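Long-range contacts in telomerase reverse transcriptase (Candida tropicalis MYA-3404, PDB 6ZD1), which probably elongates telomeres as a reverse transcriptase, adding sequence repeats to chromosome ends by copying a template within the telomerase RNA: residues A[181-186]-A[235-239]; A[188-192]-A[595-600]; A[230-234]-A[441-446]. One frame throughout, in Å; residues are numbered along the deposited sequence.

How the contacts relate
Contacts 1 and 3 share strand 231-237: contact 3 pairs its beginning, 230-234, with 441-446 in one sheet, and contact 1 takes up its end, 235-239, against 181-186, the end of strand 180-184 and the residues after it. Their centres lie about 18 Å apart. Contact 2 sits about 11 Å from contact 1 between centres and touches it directly: E184 OE2 probably hydrogen-bonds E599 N at 3.3 Å, and S185 O packs against R190 CG at 3.2 Å. Contacts 2 and 3 do not touch, their nearest atoms being about 12 Å apart. The hairpin 180-197 of the RNA-binding region thus meets both the fingers sheet and the loop after helix 582-596, in an enzyme crystallised without nucleic acid.

Contact 1. Residues A[181-186]-A[235-239]; sequences YVTESS and KLIPK
Two extended strands meet obliquely here rather than pairing: the axes of 181-184 and 235-237 come within 7.8 Å and cross at -61°, and the backbones close up only past the strand ends, where the CA atoms of S185 and P238 are 5.3 Å apart and those of S186 and K239 5.7 Å. The CA-CB bond of Y181 points toward the other segment and, with chi1 t, Y181 OH comes to 3.9 Å from K235 CG; the ring also stacks on W201. T183 likewise points across and is small enough to sit between the strand and the start of the turn: T183 OG1 lies 4.0 Å from L236 O and 3.9 Å from P238 CD, while giving a weak 3.2 Å hydrogen bond to E184 O. The CA-CB bond of E184 points away, leaving its backbone to meet the other segment, E184 O lying 3.6 Å from I237 CG2. Beyond the strand, S185 (chi1 t) makes a weak hydrogen bond from S185 OG to P238 O, 3.4 Å. This carbonyl is presented by an inverse gamma turn centred on P238 (phi/psi -72/75), a conformation the proline ring readily accepts, with K239 N weakly bonded to I237 O at 2.6 Å. S186 (chi1 p) ends the segment tightly packed: S186 N is 3.5 Å from I237 CG2, and S186 OG only 3.0 Å from K239 CG. A beta-hairpin of the RNA-binding region is thereby laid across the turn joining strands 231-237 and 244-249; the sequence KLIPK of 235-239 matches motif 1 of telomerase reverse transcriptases, which leads into motif 2 of the fingers.

Contact 2. Residues A[188-192]-A[595-600]; sequences MDRSK and SNLSEF
S595 and N596 close a helix, with N596 beside S191, their CA atoms 5.1 Å apart. S595 O, near the C-terminal end of the helix, accepts a weak hydrogen bond from S191 OG (3.2 Å) and a CA-H...O contact from S191 CA (3.4 Å). D189 OD1, weakly accepting S191 N at 3.5 Å, helps shape the loop that presents S191. N596 hangs alongside, N596 ND2 being held by F592 O. L597 leaves the helix as the centre of an inverse gamma turn (phi/psi -91/77), in which S598 N bonds weakly to N596 O at 3.1 Å. The loop of the RNA-binding-region hairpin thus docks on the end of helix 582-596 in the C-terminal part of the chain, consistent with the ring-like closure of telomerase between RNA-binding domain and thumb. S598, chi1 m, is short enough to send S598 OG weakly to R190 O (3.0 Å). F600, chi1 p, offers its ring face to the extended R190 (m, t, t): R190 CZ stands 4.2 Å from the centroid, 15° off the normal, a cation-pi pair.

Contact 3. Residues A[230-234]-A[441-446]; sequences TNGKI and DATCLV
Strands 231-234 and 443-446 run parallel, their axes 4.5 Å apart at closest and inclined by 41°, in the register T230-A442, N231-T443, G232-C444 and K233-L445 (CA-CA 4.6 to 5.0 Å). T443 N donates to T230 O at 2.9 Å and L445 N to G232 O at 2.8 Å; the bond from G232 N to T443 O, 3.0 Å, is weak. T443, chi1 p, adds a weak bond from T443 OG1 to T230 O (3.5 Å). T230 points its CA-CB bond toward 441-446, T230 CB lying 3.2 Å from D441 O, and chi1 p places T230 CG2 4.1 Å from D441 CB. C444 CA makes a CA-H...O contact with G232 O at 3.1 Å, and G232 adds no side chain to the face of C444. The pair lies inside the mixed fingers sheet of the reverse transcriptase, with 454-458 flanking 443-446 and 244-249 flanking 231-237. N231, K233, T443 and L445 turn to one face. There L445 (m, p) curls L445 CD1 to 4.1 Å from N231 CB and packs on L254 and F257, while K233 (t, t, p, t) leaves the sheet extended, then bends at chi3 and touches F257. C444, chi1 p, turns to the other face toward F456 and F463, small enough for I234 beside it: with m, t rotamers, I234 CD1 meets C444 SG at 3.5 Å and V446 CG1 at 3.6 Å.

Contact 1. Residues A[181-186]-A[235-239]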
ATOM      1  N   TYR A 181       3.803 -12.595  13.935  1.00 60.10           N
ATOM      2  CA  TYR A 181       3.027 -11.529  13.324  1.00 57.20           C
ATOM      3  C   TYR A 181       3.919 -10.874  12.282  1.00 63.70           C
ATOM      4  O   TYR A 181       5.076 -10.549  12.574  1.00 68.13           O
ATOM      5  CB  TYR A 181       2.576 -10.506  14.370  1.00 60.21           C
ATOM      6  CG  TYR A 181       1.847  -9.312  13.795  1.00 71.22           C
ATOM      7  CD1 TYR A 181       0.467  -9.328  13.630  1.00 72.84           C
ATOM      8  CD2 TYR A 181       2.537  -8.165  13.422  1.00 68.10           C
ATOM      9  CE1 TYR A 181      -0.204  -8.240  13.106  1.00 69.95           C
ATOM     10  CE2 TYR A 181       1.876  -7.075  12.894  1.00 64.83           C
ATOM     11  CZ  TYR A 181       0.507  -7.116  12.739  1.00 59.09           C
ATOM     12  OH  TYR A 181      -0.153  -6.028  12.215  1.00 67.17           O
ATOM     13  N   VAL A 182       3.401 -10.711  11.066  1.00 69.97           N
ATOM     14  CA  VAL A 182       4.190 -10.215   9.941  1.00 62.98           C
ATOM     15  C   VAL A 182       3.623  -8.876   9.495  1.00 62.56           C
ATOM     16  O   VAL A 182       2.448  -8.783   9.114  1.00 61.01           O
ATOM     17  CB  VAL A 182       4.206 -11.214   8.776  1.00 57.17           C
ATOM     18  CG1 VAL A 182       5.170 -10.743   7.697  1.00 66.24           C
ATOM     19  CG2 VAL A 182       4.580 -12.601   9.269  1.00 55.84           C
ATOM     20  N   THR A 183       4.469  -7.848   9.517  1.00 67.07           N
ATOM     21  CA  THR A 183       4.122  -6.512   9.059  1.00 73.08           C
ATOM     22  C   THR A 183       5.266  -5.967   8.221  1.00 72.90           C
ATOM     23  O   THR A 183       6.436  -6.210   8.531  1.00 73.73           O
ATOM     24  CB  THR A 183       3.834  -5.571  10.238  1.00 73.89           C
ATOM     25  OG1 THR A 183       3.728  -4.222   9.765  1.00 78.35           O
ATOM     26  CG2 THR A 183       4.948  -5.660  11.272  1.00 78.02           C
ATOM     27  N   GLU A 184       4.936  -5.251   7.151  1.00 84.59           N
ATOM     28  CA  GLU A 184       5.955  -4.533   6.402  1.00 88.26           C
ATOM     29  C   GLU A 184       6.272  -3.219   7.100  1.00 83.59           C
ATOM     30  O   GLU A 184       5.378  -2.536   7.608  1.00 91.36           O
ATOM     31  CB  GLU A 184       5.508  -4.286   4.959  1.00 94.35           C
ATOM     32  CG  GLU A 184       4.333  -3.342   4.792  1.00 86.45           C
ATOM     33  CD  GLU A 184       3.770  -3.366   3.385  1.00104.45           C
ATOM     34  OE1 GLU A 184       3.866  -4.421   2.720  1.00105.72           O
ATOM     35  OE2 GLU A 184       3.231  -2.332   2.941  1.00107.89           O
ATOM     36  N   SER A 185       7.558  -2.894   7.171  1.00 93.28           N
ATOM     37  CA  SER A 185       7.981  -1.662   7.819  1.00 92.75           C
ATOM     38  C   SER A 185       7.660  -0.446   6.962  1.00 90.67           C
ATOM     39  O   SER A 185       7.636  -0.511   5.729  1.00110.41           O
ATOM     40  CB  SER A 185       9.479  -1.685   8.112  1.00103.52           C
ATOM     41  OG  SER A 185       9.905  -0.451   8.668  1.00103.39           O
ATOM     42  N   SER A 186       7.384   0.669   7.634  1.00 95.44           N
ATOM     43  CA  SER A 186       7.452   1.981   6.998  1.00110.07           C
ATOM     44  C   SER A 186       8.911   2.421   7.041  1.00111.08           C
ATOM     45  O   SER A 186       9.425   2.825   8.087  1.00104.83           O
ATOM     46  CB  SER A 186       6.538   2.973   7.704  1.00100.05           C
ATOM     47  OG  SER A 186       6.941   3.165   9.046  1.00 94.07           O
ATOM     48  N   LYS A 235      -3.786  -0.683  14.307  1.00 71.51           N
ATOM     49  CA  LYS A 235      -2.719  -1.437  13.664  1.00 66.56           C
ATOM     50  C   LYS A 235      -1.420  -0.655  13.800  1.00 72.06           C
ATOM     51  O   LYS A 235      -1.404   0.568  13.630  1.00 75.37           O
ATOM     52  CB  LYS A 235      -3.037  -1.696  12.185  1.00 64.72           C
ATOM     53  CG  LYS A 235      -2.357  -2.924  11.609  1.00 68.18           C
ATOM     54  CD  LYS A 235      -2.874  -3.241  10.213  1.00 74.75           C
ATOM     55  CE  LYS A 235      -2.011  -2.598   9.139  1.00 88.74           C
ATOM     56  NZ  LYS A 235      -0.658  -3.225   9.067  1.00 89.27           N
ATOM     57  N   LEU A 236      -0.336  -1.353  14.128  1.00 71.71           N
ATOM     58  CA  LEU A 236       0.959  -0.730  14.364  1.00 77.09           C
ATOM     59  C   LEU A 236       1.947  -1.119  13.270  1.00 79.59           C
ATOM     60  O   LEU A 236       1.904  -2.236  12.746  1.00 79.25           O
ATOM     61  CB  LEU A 236       1.515  -1.115  15.734  1.00 75.06           C
ATOM     62  CG  LEU A 236       0.705  -0.592  16.920  1.00 73.78           C
ATOM     63  CD1 LEU A 236       1.332  -1.017  18.238  1.00 73.46           C
ATOM     64  CD2 LEU A 236       0.568   0.921  16.853  1.00 79.80           C
ATOM     65  N   ILE A 237       2.813  -0.171  12.911  1.00 83.59           N
ATOM     66  CA  ILE A 237       3.812  -0.326  11.852  1.00 83.91           C
ATOM     67  C   ILE A 237       5.157   0.163  12.380  1.00 83.72           C
ATOM     68  O   ILE A 237       5.230   1.265  12.935  1.00 85.18           O
ATOM     69  CB  ILE A 237       3.408   0.440  10.583  1.00 82.72           C
ATOM     70  CG1 ILE A 237       2.086  -0.100  10.051  1.00 82.05           C
ATOM     71  CG2 ILE A 237       4.481   0.329   9.512  1.00 80.30           C
ATOM     72  CD1 ILE A 237       1.468   0.772   9.001  1.00 84.47           C
ATOM     73  N   PRO A 238       6.244  -0.583  12.175  1.00 84.09           N
ATOM     74  CA  PRO A 238       7.508  -0.294  12.878  1.00 85.27           C
ATOM     75  C   PRO A 238       8.261   0.951  12.421  1.00 88.87           C
ATOM     76  O   PRO A 238       9.295   0.866  11.747  1.00115.14           O
ATOM     77  CB  PRO A 238       8.328  -1.566  12.627  1.00 82.92           C
ATOM     78  CG  PRO A 238       7.297  -2.630  12.341  1.00 82.71           C
ATOM     79  CD  PRO A 238       6.271  -1.911  11.530  1.00 83.03           C
ATOM     80  N   LYS A 239       7.729   2.112  12.821  1.00 91.14           N
ATOM     81  CA  LYS A 239       8.293   3.441  12.462  1.00105.83           C
ATOM     82  C   LYS A 239       9.542   3.739  13.302  1.00103.34           C
ATOM     83  O   LYS A 239       9.445   4.556  14.240  1.00114.01           O
ATOM     84  CB  LYS A 239       7.238   4.535  12.650  1.00105.08           C
ATOM     85  CG  LYS A 239       6.652   5.102  11.364  1.00108.85           C
ATOM     86  CD  LYS A 239       7.222   6.455  10.991  1.00103.98           C
ATOM     87  CE  LYS A 239       6.739   6.952   9.644  1.00110.35           C
ATOM     88  NZ  LYS A 239       5.741   8.038   9.787  1.00120.11           N
TER

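Contact 2. Residues A[188-192]-A[595-600]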
HETATM    1  N   MSE A 188      12.581   3.292   4.087  1.00127.21           N
HETATM    2  CA  MSE A 188      12.946   3.723   2.738  1.00124.92           C
HETATM    3  C   MSE A 188      12.857   2.537   1.779  1.00122.76           C
HETATM    4  O   MSE A 188      12.321   2.648   0.675  1.00121.05           O
HETATM    5  CB  MSE A 188      14.349   4.330   2.724  1.00123.22           C
HETATM    6  CG  MSE A 188      14.490   5.528   1.794  1.00129.83           C
HETATM    7 SE   MSE A 188      13.030   6.804   2.019  1.00231.79          SE
HETATM    8  CE  MSE A 188      13.221   7.163   3.927  1.00152.28           C
ATOM      9  N   ASP A 189      13.398   1.401   2.218  1.00126.14           N
ATOM     10  CA  ASP A 189      13.350   0.145   1.471  1.00119.24           C
ATOM     11  C   ASP A 189      12.275  -0.726   2.110  1.00116.50           C
ATOM     12  O   ASP A 189      12.528  -1.425   3.098  1.00115.56           O
ATOM     13  CB  ASP A 189      14.708  -0.547   1.473  1.00116.27           C
ATOM     14  CG  ASP A 189      14.727  -1.804   0.623  1.00122.07           C
ATOM     15  OD1 ASP A 189      13.722  -2.084  -0.067  1.00120.12           O
ATOM     16  OD2 ASP A 189      15.752  -2.519   0.645  1.00127.06           O
ATOM     17  N   ARG A 190      11.070  -0.682   1.544  1.00111.97           N
ATOM     18  CA  ARG A 190       9.915  -1.363   2.111  1.00103.77           C
ATOM     19  C   ARG A 190       9.574  -2.656   1.373  1.00102.57           C
ATOM     20  O   ARG A 190       8.407  -3.062   1.332  1.00109.13           O
ATOM     21  CB  ARG A 190       8.726  -0.410   2.140  1.00102.97           C
ATOM     22  CG  ARG A 190       8.959   0.780   3.065  1.00109.53           C
ATOM     23  CD  ARG A 190       8.219   2.021   2.600  1.00119.72           C
ATOM     24  NE  ARG A 190       8.005   2.973   3.685  1.00125.11           N
ATOM     25  CZ  ARG A 190       6.934   3.751   3.805  1.00125.44           C
ATOM     26  NH1 ARG A 190       5.959   3.688   2.908  1.00123.47           N
ATOM     27  NH2 ARG A 190       6.833   4.587   4.829  1.00125.94           N
ATOM     28  N   SER A 191      10.582  -3.317   0.803  1.00101.20           N
ATOM     29  CA  SER A 191      10.494  -4.734   0.478  1.00103.27           C
ATOM     30  C   SER A 191      10.777  -5.590   1.698  1.00 94.78           C
ATOM     31  O   SER A 191      10.696  -6.821   1.618  1.00 90.69           O
ATOM     32  CB  SER A 191      11.485  -5.106  -0.635  1.00 98.66           C
ATOM     33  OG  SER A 191      11.200  -4.442  -1.854  1.00 95.91           O
ATOM     34  N   LYS A 192      11.114  -4.951   2.817  1.00 99.74           N
ATOM     35  CA  LYS A 192      11.476  -5.639   4.045  1.00 94.63           C
ATOM     36  C   LYS A 192      10.218  -6.032   4.804  1.00 83.81           C
ATOM     37  O   LYS A 192       9.458  -5.168   5.253  1.00 75.30           O
ATOM     38  CB  LYS A 192      12.366  -4.748   4.909  1.00 95.13           C
ATOM     39  CG  LYS A 192      13.860  -4.982   4.741  1.00 98.98           C
ATOM     40  CD  LYS A 192      14.365  -4.512   3.385  1.00 99.14           C
ATOM     41  CE  LYS A 192      15.871  -4.704   3.268  1.00107.60           C
ATOM     42  NZ  LYS A 192      16.384  -4.330   1.923  1.00 98.20           N
ATOM     43  N   SER A 595       7.423  -8.153  -4.455  1.00 71.07           N
ATOM     44  CA  SER A 595       8.191  -7.795  -3.269  1.00 63.68           C
ATOM     45  C   SER A 595       8.201  -6.290  -3.044  1.00 69.85           C
ATOM     46  O   SER A 595       8.283  -5.839  -1.896  1.00 73.67           O
ATOM     47  CB  SER A 595       9.622  -8.320  -3.387  1.00 66.67           C
ATOM     48  OG  SER A 595      10.392  -7.963  -2.250  1.00 98.04           O
ATOM     49  N   ASN A 596       8.105  -5.498  -4.112  1.00 62.13           N
ATOM     50  CA  ASN A 596       8.131  -4.049  -3.985  1.00 59.71           C
ATOM     51  C   ASN A 596       6.750  -3.416  -4.063  1.00 58.08           C
ATOM     52  O   ASN A 596       6.631  -2.209  -3.838  1.00 73.02           O
ATOM     53  CB  ASN A 596       9.033  -3.440  -5.067  1.00 57.30           C
ATOM     54  CG  ASN A 596      10.484  -3.833  -4.898  1.00 64.06           C
ATOM     55  OD1 ASN A 596      11.236  -3.184  -4.169  1.00 79.49           O
ATOM     56  ND2 ASN A 596      10.885  -4.907  -5.562  1.00 69.47           N
ATOM     57  N   LEU A 597       5.707  -4.194  -4.354  1.00 57.62           N
ATOM     58  CA  LEU A 597       4.354  -3.655  -4.486  1.00 58.34           C
ATOM     59  C   LEU A 597       3.666  -3.735  -3.126  1.00 66.06           C
ATOM     60  O   LEU A 597       2.829  -4.599  -2.862  1.00 65.44           O
ATOM     61  CB  LEU A 597       3.578  -4.405  -5.559  1.00 59.54           C
ATOM     62  CG  LEU A 597       2.197  -3.834  -5.890  1.00 67.49           C
ATOM     63  CD1 LEU A 597       2.325  -2.529  -6.668  1.00 59.42           C
ATOM     64  CD2 LEU A 597       1.353  -4.851  -6.648  1.00 61.52           C
ATOM     65  N   SER A 598       4.031  -2.804  -2.252  1.00 63.54           N
ATOM     66  CA  SER A 598       3.521  -2.797  -0.892  1.00 68.90           C
ATOM     67  C   SER A 598       2.116  -2.202  -0.831  1.00 71.48           C
ATOM     68  O   SER A 598       1.680  -1.464  -1.719  1.00 68.00           O
ATOM     69  CB  SER A 598       4.462  -2.021   0.019  1.00 86.16           C
ATOM     70  OG  SER A 598       5.787  -2.511  -0.078  1.00 89.53           O
ATOM     71  N   GLU A 599       1.407  -2.530   0.253  1.00 63.13           N
ATOM     72  CA  GLU A 599       0.015  -2.114   0.387  1.00 73.83           C
ATOM     73  C   GLU A 599      -0.128  -0.603   0.526  1.00 73.69           C
ATOM     74  O   GLU A 599      -1.089  -0.027   0.002  1.00 72.61           O
ATOM     75  CB  GLU A 599      -0.627  -2.804   1.595  1.00 72.29           C
ATOM     76  CG  GLU A 599      -0.775  -4.312   1.458  1.00 82.78           C
ATOM     77  CD  GLU A 599      -1.381  -4.961   2.694  1.00102.26           C
ATOM     78  OE1 GLU A 599      -1.766  -4.229   3.632  1.00 92.69           O
ATOM     79  OE2 GLU A 599      -1.470  -6.209   2.727  1.00 96.12           O
ATOM     80  N   PHE A 600       0.822   0.062   1.189  1.00 72.74           N
ATOM     81  CA  PHE A 600       0.669   1.487   1.460  1.00 77.26           C
ATOM     82  C   PHE A 600       0.736   2.328   0.193  1.00 83.26           C
ATOM     83  O   PHE A 600       0.245   3.462   0.193  1.00 87.22           O
ATOM     84  CB  PHE A 600       1.732   1.966   2.450  1.00 75.68           C
ATOM     85  CG  PHE A 600       3.117   1.550   2.085  1.00 90.15           C
ATOM     86  CD1 PHE A 600       3.755   2.106   0.991  1.00106.44           C
ATOM     87  CD2 PHE A 600       3.781   0.596   2.827  1.00100.11           C
ATOM     88  CE1 PHE A 600       5.018   1.712   0.638  1.00104.11           C
ATOM     89  CE2 PHE A 600       5.052   0.207   2.481  1.00109.12           C
ATOM     90  CZ  PHE A 600       5.657   0.762   1.373  1.00102.44           C
TER

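Contact 3. Residues A[230-234]-A[441-446]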
ATOM      1  N   THR A 230     -17.937   4.117  12.578  1.00 84.49           N
ATOM      2  CA  THR A 230     -16.901   5.017  13.066  1.00 83.15           C
ATOM      3  C   THR A 230     -15.923   4.322  14.003  1.00 78.72           C
ATOM      4  O   THR A 230     -15.091   4.997  14.624  1.00 75.69           O
ATOM      5  CB  THR A 230     -17.531   6.222  13.767  1.00 85.98           C
ATOM      6  OG1 THR A 230     -18.488   5.770  14.735  1.00 85.15           O
ATOM      7  CG2 THR A 230     -18.221   7.121  12.752  1.00 81.87           C
ATOM      8  N   ASN A 231     -16.000   3.002  14.126  1.00 73.59           N
ATOM      9  CA  ASN A 231     -15.090   2.245  14.969  1.00 71.20           C
ATOM     10  C   ASN A 231     -13.933   1.707  14.139  1.00 70.91           C
ATOM     11  O   ASN A 231     -14.078   1.422  12.948  1.00 82.49           O
ATOM     12  CB  ASN A 231     -15.811   1.087  15.664  1.00 86.19           C
ATOM     13  CG  ASN A 231     -16.932   1.557  16.571  1.00 88.54           C
ATOM     14  OD1 ASN A 231     -17.980   0.920  16.658  1.00103.76           O
ATOM     15  ND2 ASN A 231     -16.719   2.679  17.248  1.00 83.38           N
ATOM     16  N   GLY A 232     -12.778   1.579  14.783  1.00 67.84           N
ATOM     17  CA  GLY A 232     -11.613   1.015  14.131  1.00 66.09           C
ATOM     18  C   GLY A 232     -10.750   0.285  15.135  1.00 65.16           C
ATOM     19  O   GLY A 232     -10.837   0.516  16.344  1.00 67.31           O
ATOM     20  N   LYS A 233      -9.920  -0.615  14.619  1.00 72.07           N
ATOM     21  CA  LYS A 233      -8.956  -1.342  15.430  1.00 76.07           C
ATOM     22  C   LYS A 233      -7.554  -0.845  15.106  1.00 78.00           C
ATOM     23  O   LYS A 233      -7.225  -0.593  13.941  1.00 64.24           O
ATOM     24  CB  LYS A 233      -9.054  -2.855  15.204  1.00 81.84           C
ATOM     25  CG  LYS A 233      -8.306  -3.677  16.249  1.00 85.11           C
ATOM     26  CD  LYS A 233      -8.937  -5.050  16.451  1.00 89.14           C
ATOM     27  CE  LYS A 233      -8.871  -5.892  15.187  1.00 97.45           C
ATOM     28  NZ  LYS A 233      -9.471  -7.242  15.386  1.00103.28           N
ATOM     29  N   ILE A 234      -6.741  -0.691  16.142  1.00 72.49           N
ATOM     30  CA  ILE A 234      -5.416  -0.104  16.001  1.00 66.40           C
ATOM     31  C   ILE A 234      -4.462  -1.110  15.370  1.00 75.70           C
ATOM     32  O   ILE A 234      -4.330  -2.246  15.841  1.00 75.52           O
ATOM     33  CB  ILE A 234      -4.889   0.374  17.360  1.00 66.79           C
ATOM     34  CG1 ILE A 234      -5.815   1.438  17.937  1.00 71.27           C
ATOM     35  CG2 ILE A 234      -3.480   0.919  17.219  1.00 84.22           C
ATOM     36  CD1 ILE A 234      -5.327   1.990  19.245  1.00 88.30           C
ATOM     37  N   ASP A 441     -16.545  11.576  15.593  1.00 65.73           N
ATOM     38  CA  ASP A 441     -17.001  10.329  16.192  1.00 62.77           C
ATOM     39  C   ASP A 441     -16.065   9.158  15.925  1.00 74.43           C
ATOM     40  O   ASP A 441     -16.421   8.017  16.234  1.00 83.99           O
ATOM     41  CB  ASP A 441     -18.409   9.978  15.702  1.00 75.71           C
ATOM     42  CG  ASP A 441     -19.407  11.092  15.945  1.00 75.57           C
ATOM     43  OD1 ASP A 441     -19.941  11.634  14.956  1.00 89.81           O
ATOM     44  OD2 ASP A 441     -19.653  11.431  17.122  1.00 92.19           O
ATOM     45  N   ALA A 442     -14.886   9.401  15.360  1.00 79.30           N
ATOM     46  CA  ALA A 442     -13.945   8.315  15.122  1.00 68.93           C
ATOM     47  C   ALA A 442     -13.447   7.770  16.456  1.00 61.58           C
ATOM     48  O   ALA A 442     -12.937   8.523  17.292  1.00 76.29           O
ATOM     49  CB  ALA A 442     -12.778   8.795  14.263  1.00 61.06           C
ATOM     50  N   THR A 443     -13.623   6.468  16.666  1.00 63.21           N
ATOM     51  CA  THR A 443     -13.158   5.788  17.865  1.00 71.00           C
ATOM     52  C   THR A 443     -12.320   4.581  17.466  1.00 65.42           C
ATOM     53  O   THR A 443     -12.445   4.050  16.360  1.00 73.64           O
ATOM     54  CB  THR A 443     -14.323   5.338  18.763  1.00 77.75           C
ATOM     55  OG1 THR A 443     -15.181   4.449  18.036  1.00 86.22           O
ATOM     56  CG2 THR A 443     -15.127   6.537  19.240  1.00 63.95           C
ATOM     57  N   CYS A 444     -11.460   4.149  18.387  1.00 67.06           N
ATOM     58  CA  CYS A 444     -10.609   2.989  18.170  1.00 65.21           C
ATOM     59  C   CYS A 444     -10.709   2.042  19.356  1.00 70.13           C
ATOM     60  O   CYS A 444     -11.010   2.450  20.482  1.00 65.25           O
ATOM     61  CB  CYS A 444      -9.139   3.379  17.940  1.00 72.52           C
ATOM     62  SG  CYS A 444      -8.241   3.898  19.412  1.00 83.53           S
ATOM     63  N   LEU A 445     -10.482   0.763  19.077  1.00 68.36           N
ATOM     64  CA  LEU A 445     -10.468  -0.281  20.091  1.00 69.59           C
ATOM     65  C   LEU A 445      -9.025  -0.617  20.439  1.00 68.99           C
ATOM     66  O   LEU A 445      -8.178  -0.733  19.548  1.00 74.81           O
ATOM     67  CB  LEU A 445     -11.196  -1.534  19.600  1.00 70.88           C
ATOM     68  CG  LEU A 445     -12.724  -1.493  19.541  1.00 72.60           C
ATOM     69  CD1 LEU A 445     -13.233  -0.693  18.347  1.00 72.48           C
ATOM     70  CD2 LEU A 445     -13.279  -2.905  19.520  1.00 80.77           C
ATOM     71  N   VAL A 446      -8.743  -0.749  21.729  1.00 68.40           N
ATOM     72  CA  VAL A 446      -7.414  -1.112  22.203  1.00 87.68           C
ATOM     73  C   VAL A 446      -7.529  -2.399  23.008  1.00100.40           C
ATOM     74  O   VAL A 446      -8.499  -2.597  23.750  1.00103.11           O
ATOM     75  CB  VAL A 446      -6.760   0.018  23.033  1.00 93.05           C
ATOM     76  CG1 VAL A 446      -6.977   1.368  22.360  1.00 82.31           C
ATOM     77  CG2 VAL A 446      -7.282   0.041  24.463  1.00 91.59           C
TER